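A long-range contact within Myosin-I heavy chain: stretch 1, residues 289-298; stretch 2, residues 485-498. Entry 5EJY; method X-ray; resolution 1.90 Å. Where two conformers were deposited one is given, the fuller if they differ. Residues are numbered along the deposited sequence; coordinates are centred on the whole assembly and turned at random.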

ATOM      1  N   PHE A 289      -5.153   0.003  -9.352  1.00 20.77           N
ATOM      2  CA  PHE A 289      -4.588  -1.242  -9.883  1.00 19.75           C
ATOM      3  C   PHE A 289      -4.147  -0.986 -11.334  1.00 21.65           C
ATOM      4  O   PHE A 289      -4.994  -0.840 -12.214  1.00 24.31           O
ATOM      5  CB  PHE A 289      -5.689  -2.313  -9.820  1.00 20.01           C
ATOM      6  CG  PHE A 289      -5.250  -3.716 -10.181  1.00 22.29           C
ATOM      7  CD1 PHE A 289      -4.109  -4.285  -9.636  1.00 21.61           C
ATOM      8  CD2 PHE A 289      -6.037  -4.490 -11.021  1.00 26.20           C
ATOM      9  CE1 PHE A 289      -3.741  -5.605  -9.948  1.00 22.37           C
ATOM     10  CE2 PHE A 289      -5.685  -5.817 -11.332  1.00 26.46           C
ATOM     11  CZ  PHE A 289      -4.538  -6.368 -10.798  1.00 22.25           C
ATOM     12  N   LYS A 290      -2.834  -0.900 -11.575  1.00 20.04           N
ATOM     13  CA  LYS A 290      -2.301  -0.500 -12.880  1.00 22.56           C
ATOM     14  C   LYS A 290      -1.230  -1.461 -13.344  1.00 20.33           C
ATOM     15  O   LYS A 290      -0.625  -2.151 -12.530  1.00 21.24           O
ATOM     16  CB  LYS A 290      -1.590   0.866 -12.781  1.00 26.66           C
ATOM     17  CG  LYS A 290      -2.448   2.060 -12.482  1.00 35.00           C
ATOM     18  CD  LYS A 290      -1.573   3.307 -12.637  1.00 39.14           C
ATOM     19  CE  LYS A 290      -0.575   3.103 -13.792  1.00 38.78           C
ATOM     20  NZ  LYS A 290       0.377   4.247 -14.029  1.00 40.52           N
ATOM     21  N   LYS A 291      -0.905  -1.414 -14.636  1.00 20.93           N
ATOM     22  CA  LYS A 291       0.165  -2.259 -15.148  1.00 20.71           C
ATOM     23  C   LYS A 291       1.498  -1.553 -15.022  1.00 23.50           C
ATOM     24  O   LYS A 291       1.696  -0.480 -15.604  1.00 20.22           O
ATOM     25  CB  LYS A 291      -0.068  -2.668 -16.603  1.00 22.38           C
ATOM     26  CG  LYS A 291       0.947  -3.704 -17.073  1.00 25.22           C
ATOM     27  CD  LYS A 291       0.554  -4.323 -18.410  1.00 26.79           C
ATOM     28  CE  LYS A 291       1.561  -5.379 -18.822  1.00 28.08           C
ATOM     29  NZ  LYS A 291       1.085  -6.180 -19.984  1.00 32.18           N
ATOM     30  N   LYS A 292       2.407  -2.165 -14.273  1.00 20.81           N
ATOM     31  CA  LYS A 292       3.704  -1.550 -13.988  1.00 22.78           C
ATOM     32  C   LYS A 292       4.797  -2.085 -14.909  1.00 25.23           C
ATOM     33  O   LYS A 292       5.644  -1.331 -15.414  1.00 23.84           O
ATOM     34  CB  LYS A 292       4.100  -1.835 -12.531  1.00 23.17           C
ATOM     35  CG  LYS A 292       5.468  -1.248 -12.108  1.00 19.37           C
ATOM     36  CD  LYS A 292       5.714  -1.519 -10.615  1.00 20.62           C
ATOM     37  CE  LYS A 292       7.084  -1.010 -10.154  1.00 24.69           C
ATOM     38  NZ  LYS A 292       7.255  -1.347  -8.703  1.00 24.66           N
ATOM     39  N   LEU A 293       4.792  -3.400 -15.101  1.00 22.91           N
ATOM     40  CA  LEU A 293       5.905  -4.082 -15.767  1.00 24.26           C
ATOM     41  C   LEU A 293       5.437  -4.745 -17.053  1.00 27.78           C
ATOM     42  O   LEU A 293       4.369  -5.357 -17.092  1.00 25.25           O
ATOM     43  CB  LEU A 293       6.513  -5.123 -14.823  1.00 26.43           C
ATOM     44  CG  LEU A 293       7.207  -4.533 -13.590  1.00 28.46           C
ATOM     45  CD1 LEU A 293       7.283  -5.538 -12.458  1.00 30.24           C
ATOM     46  CD2 LEU A 293       8.598  -4.034 -13.970  1.00 27.30           C
ATOM     47  N   PHE A 294       6.232  -4.610 -18.110  1.00 24.62           N
ATOM     48  CA  PHE A 294       5.857  -5.154 -19.407  1.00 27.78           C
ATOM     49  C   PHE A 294       6.808  -6.256 -19.848  1.00 32.04           C
ATOM     50  O   PHE A 294       7.811  -6.000 -20.508  1.00 29.57           O
ATOM     51  CB  PHE A 294       5.776  -4.030 -20.437  1.00 25.52           C
ATOM     52  CG  PHE A 294       4.706  -3.029 -20.122  1.00 26.87           C
ATOM     53  CD1 PHE A 294       4.925  -2.035 -19.182  1.00 23.52           C
ATOM     54  CD2 PHE A 294       3.467  -3.113 -20.726  1.00 24.30           C
ATOM     55  CE1 PHE A 294       3.936  -1.128 -18.877  1.00 21.88           C
ATOM     56  CE2 PHE A 294       2.470  -2.212 -20.427  1.00 24.31           C
ATOM     57  CZ  PHE A 294       2.696  -1.220 -19.511  1.00 24.02           C
ATOM     58  N   PHE A 295       6.478  -7.489 -19.476  1.00 33.28           N
ATOM     59  CA  PHE A 295       7.331  -8.638 -19.757  1.00 34.99           C
ATOM     60  C   PHE A 295       6.857  -9.376 -21.007  1.00 41.19           C
ATOM     61  O   PHE A 295       5.653  -9.514 -21.250  1.00 40.44           O
ATOM     62  CB  PHE A 295       7.341  -9.594 -18.566  1.00 33.79           C
ATOM     63  CG  PHE A 295       7.980  -9.023 -17.329  1.00 37.82           C
ATOM     64  CD1 PHE A 295       8.996  -8.086 -17.421  1.00 33.24           C
ATOM     65  CD2 PHE A 295       7.575  -9.439 -16.068  1.00 39.10           C
ATOM     66  CE1 PHE A 295       9.590  -7.568 -16.279  1.00 36.82           C
ATOM     67  CE2 PHE A 295       8.170  -8.924 -14.927  1.00 36.86           C
ATOM     68  CZ  PHE A 295       9.178  -7.991 -15.036  1.00 33.88           C
ATOM     69  N   ASP A 296       7.808  -9.842 -21.808  1.00 40.66           N
ATOM     70  CA  ASP A 296       7.465 -10.624 -22.986  1.00 43.53           C
ATOM     71  C   ASP A 296       7.396 -12.101 -22.613  1.00 48.36           C
ATOM     72  O   ASP A 296       8.165 -12.917 -23.116  1.00 45.52           O
ATOM     73  CB  ASP A 296       8.446 -10.361 -24.140  1.00 47.55           C
ATOM     74  CG  ASP A 296       9.907 -10.496 -23.734  1.00 44.34           C
ATOM     75  OD1 ASP A 296      10.221 -10.558 -22.525  1.00 44.38           O
ATOM     76  OD2 ASP A 296      10.760 -10.523 -24.649  1.00 51.11           O
ATOM     77  N   ASN A 297       6.459 -12.425 -21.723  1.00 46.88           N
ATOM     78  CA  ASN A 297       6.392 -13.747 -21.108  1.00 44.62           C
ATOM     79  C   ASN A 297       5.096 -14.509 -21.384  1.00 54.79           C
ATOM     80  O   ASN A 297       4.782 -15.484 -20.695  1.00 55.87           O
ATOM     81  CB  ASN A 297       6.600 -13.623 -19.597  1.00 43.99           C
ATOM     82  CG  ASN A 297       5.521 -12.797 -18.930  1.00 37.28           C
ATOM     83  OD1 ASN A 297       4.547 -12.403 -19.572  1.00 36.69           O
ATOM     84  ND2 ASN A 297       5.682 -12.537 -17.635  1.00 38.79           N
ATOM     85  N   ILE A 298       4.337 -14.067 -22.380  1.00 54.52           N
ATOM     86  CA  ILE A 298       3.076 -14.727 -22.693  1.00 59.27           C
ATOM     87  C   ILE A 298       3.336 -16.106 -23.295  1.00 68.04           C
ATOM     88  O   ILE A 298       4.213 -16.264 -24.148  1.00 70.54           O
ATOM     89  CB  ILE A 298       2.212 -13.895 -23.663  1.00 58.68           C
ATOM     90  CG1 ILE A 298       1.472 -12.788 -22.909  1.00 51.88           C
TER
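Stretch 2, residues 485-498: QKLVSLIKEYSLYL

Stretch 2 is helical throughout, part of a longer helix that extends past both of its ends. Its phi/psi values stay close to -60/-45, and an unbroken i to i-4 series runs from Ser 489 N to Gln 485 O (2.9 Å) through Leu 498 N to Tyr 494 O (2.9 Å). Stretch 1 leaves a strand at Lys 291 and continues as loop. Both stretches advance in the same general sense: the nearest CA pairs are Leu 293 with Leu 490 (CA to CA 7.4 Å) and Phe 295 with Tyr 497 (CA to CA 7.9 Å), so the later residue of one meets the later residue of the other. Between these pairs the loop advances two residues and the helix seven. The contact buries 587 Å², both sides summed.

At the start, Lys 486 extends with all four chi angles t, bringing its NZ to 4.4 Å from Lys 290 NZ. These like charges are bridged by a water that accepts a weak hydrogen bond from each NZ, at 3.4 Å from both. One turn on, Ser 489, with chi1 p, accepts a hydrogen bond at its OG from Lys 292 NZ (2.9 Å). The fully extended Lys 292 side chain spans the gap, although its CA-to-CB bond points sideways.

Leu 490 provides apolar packing: its CD2 lies 3.7 Å from Leu 293 CD2 and 3.8 Å from Lys 292 CG. Glu 493 points toward the loop, and here its aliphatic part makes the contact, CB lying 3.8 Å from Leu 293 CD2.

Tyr 494 combines two roles. Leu 293 CD2 sits over one face of its ring, 4.2 Å from the centroid and 20° off the normal, a CH-pi contact. Its OH accepts a hydrogen bond from Phe 294 N (2.9 Å, N-H...acceptor angle 158°), tying the loop backbone directly to a helix side chain. Tyr 494 CD1 also approaches Phe 295 CE1 at 3.7 Å, with the ring planes at 88°.

Tyr 497 has the largest covered area in the contact, 104 Å². Its ring forms an offset stack with Phe 295, as shallow interplanar tilt (8°) and centroids 4.1 Å apart attest; the closest atoms are Tyr 497 CG and Phe 295 CD1, at 3.6 Å. Beyond the ring, Tyr 497 OH donates to Asp 296 OD1 (2.8 Å) and lies 3.6 Å from Asn 297 CB. One side chain thus engages three consecutive loop residues.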

ATOM      1  N   GLN A 485      11.154   5.683  -6.084  1.00 25.07           N
ATOM      2  CA  GLN A 485      11.040   4.253  -5.831  1.00 23.32           C
ATOM      3  C   GLN A 485      10.548   3.491  -7.063  1.00 23.34           C
ATOM      4  O   GLN A 485      10.997   2.378  -7.324  1.00 23.90           O
ATOM      5  CB  GLN A 485      10.142   3.976  -4.615  1.00 25.04           C
ATOM      6  CG  GLN A 485      10.011   2.498  -4.273  1.00 31.49           C
ATOM      7  CD  GLN A 485       9.150   2.265  -3.045  1.00 32.59           C
ATOM      8  OE1 GLN A 485       9.594   2.487  -1.922  1.00 43.12           O
ATOM      9  NE2 GLN A 485       7.908   1.841  -3.254  1.00 30.79           N
ATOM     10  N   LYS A 486       9.625   4.085  -7.818  1.00 22.75           N
ATOM     11  CA  LYS A 486       9.135   3.468  -9.044  0.74 24.64           C
ATOM     12  C   LYS A 486      10.281   3.261 -10.030  1.00 23.82           C
ATOM     13  O   LYS A 486      10.445   2.176 -10.589  1.00 24.76           O
ATOM     14  CB  LYS A 486       8.036   4.318  -9.694  0.74 25.34           C
ATOM     15  CG  LYS A 486       7.425   3.680 -10.934  0.74 25.52           C
ATOM     16  CD  LYS A 486       6.378   4.572 -11.601  1.00 31.35           C
ATOM     17  CE  LYS A 486       5.789   3.895 -12.857  1.00 36.74           C
ATOM     18  NZ  LYS A 486       4.776   4.721 -13.606  1.00 35.64           N
ATOM     19  N   LEU A 487      11.075   4.308 -10.235  1.00 24.48           N
ATOM     20  CA  LEU A 487      12.179   4.222 -11.193  1.00 20.80           C
ATOM     21  C   LEU A 487      13.213   3.174 -10.759  1.00 21.38           C
ATOM     22  O   LEU A 487      13.612   2.330 -11.555  1.00 23.59           O
ATOM     23  CB  LEU A 487      12.832   5.594 -11.376  1.00 19.73           C
ATOM     24  CG  LEU A 487      13.963   5.647 -12.410  1.00 22.05           C
ATOM     25  CD1 LEU A 487      13.503   5.020 -13.722  1.00 22.46           C
ATOM     26  CD2 LEU A 487      14.387   7.088 -12.618  1.00 23.80           C
ATOM     27  N   VAL A 488      13.643   3.224  -9.501  1.00 22.77           N
ATOM     28  CA  VAL A 488      14.591   2.238  -8.975  1.00 21.86           C
ATOM     29  C   VAL A 488      14.060   0.808  -9.117  1.00 26.13           C
ATOM     30  O   VAL A 488      14.769  -0.086  -9.593  1.00 22.88           O
ATOM     31  CB  VAL A 488      14.933   2.505  -7.487  1.00 25.99           C
ATOM     32  CG1 VAL A 488      15.709   1.318  -6.876  1.00 27.32           C
ATOM     33  CG2 VAL A 488      15.727   3.809  -7.337  1.00 26.42           C
ATOM     34  N   SER A 489      12.816   0.579  -8.699  1.00 22.62           N
ATOM     35  CA  SER A 489      12.276  -0.778  -8.747  1.00 24.63           C
ATOM     36  C   SER A 489      12.072  -1.266 -10.179  1.00 21.26           C
ATOM     37  O   SER A 489      12.233  -2.446 -10.460  1.00 23.35           O
ATOM     38  CB  SER A 489      10.976  -0.911  -7.920  1.00 25.27           C
ATOM     39  OG  SER A 489       9.935  -0.144  -8.491  1.00 26.51           O
ATOM     40  N   LEU A 490      11.731  -0.364 -11.093  1.00 19.31           N
ATOM     41  CA  LEU A 490      11.601  -0.760 -12.494  1.00 23.02           C
ATOM     42  C   LEU A 490      12.953  -1.231 -13.018  1.00 24.64           C
ATOM     43  O   LEU A 490      13.051  -2.253 -13.688  1.00 25.86           O
ATOM     44  CB  LEU A 490      11.108   0.405 -13.349  1.00 24.17           C
ATOM     45  CG  LEU A 490       9.633   0.779 -13.222  1.00 23.29           C
ATOM     46  CD1 LEU A 490       9.345   2.061 -14.010  1.00 22.84           C
ATOM     47  CD2 LEU A 490       8.759  -0.382 -13.711  1.00 23.19           C
ATOM     48  N   ILE A 491      14.006  -0.482 -12.711  1.00 22.49           N
ATOM     49  CA  ILE A 491      15.323  -0.876 -13.192  1.00 24.11           C
ATOM     50  C   ILE A 491      15.690  -2.246 -12.631  1.00 28.96           C
ATOM     51  O   ILE A 491      16.112  -3.142 -13.370  1.00 24.05           O
ATOM     52  CB  ILE A 491      16.392   0.165 -12.851  1.00 26.03           C
ATOM     53  CG1 ILE A 491      16.088   1.464 -13.608  1.00 23.63           C
ATOM     54  CG2 ILE A 491      17.788  -0.375 -13.223  1.00 27.25           C
ATOM     55  CD1 ILE A 491      17.025   2.640 -13.276  1.00 27.63           C
ATOM     56  N   LYS A 492      15.495  -2.421 -11.325  1.00 24.38           N
ATOM     57  CA  LYS A 492      15.808  -3.698 -10.693  1.00 27.46           C
ATOM     58  C   LYS A 492      14.955  -4.863 -11.214  1.00 28.27           C
ATOM     59  O   LYS A 492      15.471  -5.963 -11.429  1.00 26.94           O
ATOM     60  CB  LYS A 492      15.693  -3.579  -9.171  1.00 30.24           C
ATOM     61  CG  LYS A 492      16.738  -2.627  -8.577  1.00 37.85           C
ATOM     62  CD  LYS A 492      16.669  -2.592  -7.062  1.00 38.76           C
ATOM     63  CE  LYS A 492      17.998  -2.161  -6.458  1.00 44.41           C
ATOM     64  NZ  LYS A 492      18.330  -0.755  -6.778  1.00 51.43           N
ATOM     65  N   GLU A 493      13.657  -4.633 -11.408  1.00 25.91           N
ATOM     66  CA  GLU A 493      12.770  -5.699 -11.869  1.00 24.84           C
ATOM     67  C   GLU A 493      13.001  -6.109 -13.329  1.00 27.98           C
ATOM     68  O   GLU A 493      12.963  -7.296 -13.659  1.00 26.73           O
ATOM     69  CB  GLU A 493      11.304  -5.308 -11.666  1.00 28.63           C
ATOM     70  CG  GLU A 493      10.920  -5.105 -10.215  1.00 32.40           C
ATOM     71  CD  GLU A 493      10.613  -6.414  -9.509  1.00 47.46           C
ATOM     72  OE1 GLU A 493      11.001  -7.485 -10.029  1.00 47.65           O
ATOM     73  OE2 GLU A 493       9.969  -6.369  -8.440  1.00 51.11           O
ATOM     74  N   TYR A 494      13.208  -5.141 -14.215  1.00 23.71           N
ATOM     75  CA  TYR A 494      13.541  -5.504 -15.594  1.00 28.00           C
ATOM     76  C   TYR A 494      14.879  -6.240 -15.628  1.00 30.06           C
ATOM     77  O   TYR A 494      15.024  -7.233 -16.340  1.00 32.46           O
ATOM     78  CB  TYR A 494      13.573  -4.290 -16.521  1.00 28.06           C
ATOM     79  CG  TYR A 494      12.203  -3.882 -16.998  1.00 25.40           C
ATOM     80  CD1 TYR A 494      11.453  -4.720 -17.824  1.00 27.11           C
ATOM     81  CD2 TYR A 494      11.651  -2.672 -16.612  1.00 24.04           C
ATOM     82  CE1 TYR A 494      10.181  -4.351 -18.255  1.00 27.58           C
ATOM     83  CE2 TYR A 494      10.392  -2.295 -17.039  1.00 26.44           C
ATOM     84  CZ  TYR A 494       9.662  -3.136 -17.854  1.00 25.08           C
ATOM     85  OH  TYR A 494       8.423  -2.735 -18.269  1.00 26.74           O
ATOM     86  N   SER A 495      15.841  -5.770 -14.841  1.00 26.39           N
ATOM     87  CA  SER A 495      17.162  -6.399 -14.822  1.00 31.04           C
ATOM     88  C   SER A 495      17.080  -7.858 -14.372  1.00 37.03           C
ATOM     89  O   SER A 495      17.668  -8.742 -14.998  1.00 34.47           O
ATOM     90  CB  SER A 495      18.133  -5.613 -13.946  1.00 31.17           C
ATOM     91  OG  SER A 495      18.359  -4.319 -14.498  1.00 30.99           O
ATOM     92  N   LEU A 496      16.332  -8.103 -13.299  1.00 33.01           N
ATOM     93  CA  LEU A 496      16.164  -9.450 -12.765  1.00 35.73           C
ATOM     94  C   LEU A 496      15.455 -10.351 -13.772  1.00 39.86           C
ATOM     95  O   LEU A 496      15.901 -11.464 -14.042  1.00 42.77           O
ATOM     96  CB  LEU A 496      15.379  -9.406 -11.452  1.00 29.86           C
ATOM     97  CG  LEU A 496      15.036 -10.741 -10.788  1.00 43.01           C
ATOM     98  CD1 LEU A 496      16.300 -11.435 -10.309  1.00 46.55           C
ATOM     99  CD2 LEU A 496      14.072 -10.523  -9.631  1.00 44.49           C
ATOM    100  N   TYR A 497      14.342  -9.866 -14.320  1.00 34.50           N
ATOM    101  CA  TYR A 497      13.630 -10.599 -15.353  1.00 33.21           C
ATOM    102  C   TYR A 497      14.579 -11.012 -16.471  1.00 40.45           C
ATOM    103  O   TYR A 497      14.636 -12.186 -16.834  1.00 38.13           O
ATOM    104  CB  TYR A 497      12.482  -9.769 -15.922  1.00 35.31           C
ATOM    105  CG  TYR A 497      11.775 -10.414 -17.090  1.00 35.15           C
ATOM    106  CD1 TYR A 497      10.881 -11.464 -16.898  1.00 38.51           C
ATOM    107  CD2 TYR A 497      11.989  -9.968 -18.386  1.00 35.92           C
ATOM    108  CE1 TYR A 497      10.233 -12.049 -17.969  1.00 35.86           C
ATOM    109  CE2 TYR A 497      11.341 -10.545 -19.460  1.00 36.39           C
ATOM    110  CZ  TYR A 497      10.469 -11.586 -19.248  1.00 39.43           C
ATOM    111  OH  TYR A 497       9.818 -12.157 -20.321  1.00 41.12           O
ATOM    112  N   LEU A 498      15.319 -10.046 -17.010  1.00 35.74           N
ATOM    113  CA  LEU A 498      16.230 -10.308 -18.124  1.00 40.47           C
ATOM    114  C   LEU A 498      17.330 -11.299 -17.743  1.00 41.47           C
ATOM    115  O   LEU A 498      17.732 -12.139 -18.545  1.00 43.67           O
ATOM    116  CB  LEU A 498      16.838  -8.998 -18.646  1.00 34.93           C
ATOM    117  CG  LEU A 498      15.837  -8.063 -19.341  1.00 36.66           C
ATOM    118  CD1 LEU A 498      16.400  -6.656 -19.545  1.00 32.84           C
ATOM    119  CD2 LEU A 498      15.379  -8.649 -20.667  1.00 37.52           C
TER
HETATM  120  O   HOH W   1       2.216   4.915 -11.303  1.00 38.69           O